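Local coordinates for PD-1 Binding Miniprotein GR918.2 (Synthetic construct, PDB 6V67) that binds the immune checkpoint receptor PD-1, as a computationally designed, disulfide-stapled miniprotein made in work toward a synthetic PD-1 agonist, at residues V6-G10 with P11-Y15. Sequence-based numbering, arbitrary orientation. Where two conformers were deposited one is given.
Sequences VCITG and PQWDY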
loop_
_atom_site.group_PDB
_atom_site.type_symbol
_atom_site.label_atom_id
_atom_site.label_comp_id
_atom_site.label_asym_id
_atom_site.label_seq_id
_atom_site.Cartn_x
_atom_site.Cartn_y
_atom_site.Cartn_z
ATOM N N VAL A 6 0.556 -2.807 1.813
ATOM C CA VAL A 6 1.872 -3.035 1.230
ATOM C C VAL A 6 1.908 -2.469 -0.180
ATOM O O VAL A 6 0.955 -2.623 -0.948
ATOM C CB VAL A 6 2.155 -4.554 1.156
ATOM C CG1 VAL A 6 3.527 -4.845 0.582
ATOM C CG2 VAL A 6 2.021 -5.228 2.497
ATOM N N CYS A 7 3.049 -1.883 -0.541
ATOM C CA CYS A 7 3.324 -1.376 -1.886
ATOM C C CYS A 7 4.777 -1.729 -2.203
ATOM O O CYS A 7 5.692 -1.068 -1.703
ATOM C CB CYS A 7 3.109 0.132 -1.939
ATOM S SG CYS A 7 3.360 0.916 -3.554
ATOM N N ILE A 8 4.988 -2.758 -3.024
ATOM C CA ILE A 8 6.325 -3.253 -3.357
ATOM C C ILE A 8 6.665 -2.804 -4.763
ATOM O O ILE A 8 5.948 -3.136 -5.709
ATOM C CB ILE A 8 6.395 -4.787 -3.289
ATOM C CG1 ILE A 8 5.947 -5.328 -1.935
ATOM C CG2 ILE A 8 7.786 -5.296 -3.670
ATOM C CD1 ILE A 8 6.650 -4.765 -0.781
ATOM N N THR A 9 7.792 -2.107 -4.916
ATOM C CA THR A 9 8.314 -1.723 -6.227
ATOM C C THR A 9 9.761 -2.179 -6.302
ATOM O O THR A 9 10.697 -1.471 -5.903
ATOM C CB THR A 9 8.195 -0.249 -6.485
ATOM O OG1 THR A 9 8.807 0.455 -5.418
ATOM C CG2 THR A 9 6.774 0.146 -6.583
ATOM N N GLY A 10 9.958 -3.369 -6.838
ATOM C CA GLY A 10 11.288 -3.912 -6.928
ATOM C C GLY A 10 11.944 -3.981 -5.560
ATOM O O GLY A 10 11.397 -4.562 -4.630
ATOM N N PRO A 11 13.126 -3.384 -5.405
ATOM C CA PRO A 11 13.840 -3.454 -4.127
ATOM C C PRO A 11 13.403 -2.425 -3.105
ATOM O O PRO A 11 13.990 -2.380 -2.021
ATOM C CB PRO A 11 15.296 -3.206 -4.546
ATOM C CG PRO A 11 15.157 -2.271 -5.694
ATOM C CD PRO A 11 13.917 -2.692 -6.436
ATOM N N GLN A 12 12.435 -1.571 -3.421
ATOM C CA GLN A 12 11.865 -0.653 -2.452
ATOM C C GLN A 12 10.541 -1.228 -1.982
ATOM O O GLN A 12 9.646 -1.469 -2.790
ATOM C CB GLN A 12 11.646 0.728 -3.049
ATOM C CG GLN A 12 11.104 1.695 -2.028
ATOM C CD GLN A 12 10.789 3.028 -2.626
ATOM O OE1 GLN A 12 11.667 3.856 -2.828
ATOM N NE2 GLN A 12 9.522 3.254 -2.903
ATOM N N TRP A 13 10.424 -1.434 -0.675
ATOM C CA TRP A 13 9.277 -2.100 -0.076
ATOM C C TRP A 13 8.647 -1.150 0.931
ATOM O O TRP A 13 9.292 -0.787 1.912
ATOM C CB TRP A 13 9.707 -3.376 0.651
ATOM C CG TRP A 13 10.537 -4.346 -0.120
ATOM C CD1 TRP A 13 10.730 -4.414 -1.469
ATOM C CD2 TRP A 13 11.298 -5.396 0.449
ATOM N NE1 TRP A 13 11.564 -5.467 -1.771
ATOM C CE2 TRP A 13 11.919 -6.086 -0.600
ATOM C CE3 TRP A 13 11.495 -5.832 1.757
ATOM C CZ2 TRP A 13 12.734 -7.185 -0.379
ATOM C CZ3 TRP A 13 12.299 -6.917 1.972
ATOM C CH2 TRP A 13 12.898 -7.591 0.916
ATOM N N ASP A 14 7.399 -0.752 0.694
ATOM C CA ASP A 14 6.699 0.171 1.574
ATOM C C ASP A 14 5.546 -0.531 2.276
ATOM O O ASP A 14 4.813 -1.316 1.663
ATOM C CB ASP A 14 6.130 1.363 0.798
ATOM C CG ASP A 14 7.180 2.394 0.411
ATOM O OD1 ASP A 14 8.388 2.161 0.640
ATOM O OD2 ASP A 14 6.781 3.444 -0.148
ATOM N N TYR A 15 5.342 -0.189 3.542
ATOM C CA TYR A 15 4.313 -0.780 4.381
ATOM C C TYR A 15 3.638 0.312 5.193
ATOM O O TYR A 15 4.252 1.329 5.530
ATOM C CB TYR A 15 4.916 -1.812 5.363
ATOM C CG TYR A 15 5.718 -2.855 4.649
ATOM C CD1 TYR A 15 7.075 -2.682 4.432
ATOM C CD2 TYR A 15 5.127 -3.997 4.150
ATOM C CE1 TYR A 15 7.804 -3.596 3.736
ATOM C CE2 TYR A 15 5.859 -4.928 3.455
ATOM C CZ TYR A 15 7.207 -4.733 3.265
ATOM O OH TYR A 15 7.981 -5.634 2.577
HETATM O O HOH W 1 7.291 1.009 -3.027
#
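V6 lies alongside Y15 on one face of the two strands. Its CG1 touches Y15 CE2 (3.7 Å), and CG2 touches CD2. I8 crosses W13 and Y15 obliquely and touches both through CD1. CG1 of I8 lies anti to the carbonyl carbon (chi1 -55°), and a second turn at chi2 brings CD1 to 3.7 Å from W13 CB and, equally, from Y15 OH. The V6 end is the tighter part, with V6 buried. W13 and Y15 are exposed, as are G10, P11 and Q12 at the looser turn end. An alanine in place of V6 would remove both methyls and would probably leave Y15 CD2 and CE2 without these partners and the ring freer to turn.

The backbone is joined by paired bonds at C7-D14 and T9-Q12. T9 N reaches Q12 O at 2.9 Å, nearly in line with the carbonyl (C=O...N 173°). At the turn, G10 O lies at the edge of the W13 indole, in its plane, 3.0 Å from NE1, but the hydrogen bond is weak and bent (125°). On the other face, a water is held by C7 O (2.9 Å), T9 OG1 and Q12 NE2. C7 is buried on that face, joined to C30 of helix 20-33 by a disulfide, and C7 and D14 touch F26 of that helix. Strands 3-9 and 12-18 form an antiparallel beta hairpin with a two-residue loop, a type II' turn from T9 to Q12 with G10 and P11 at its corners.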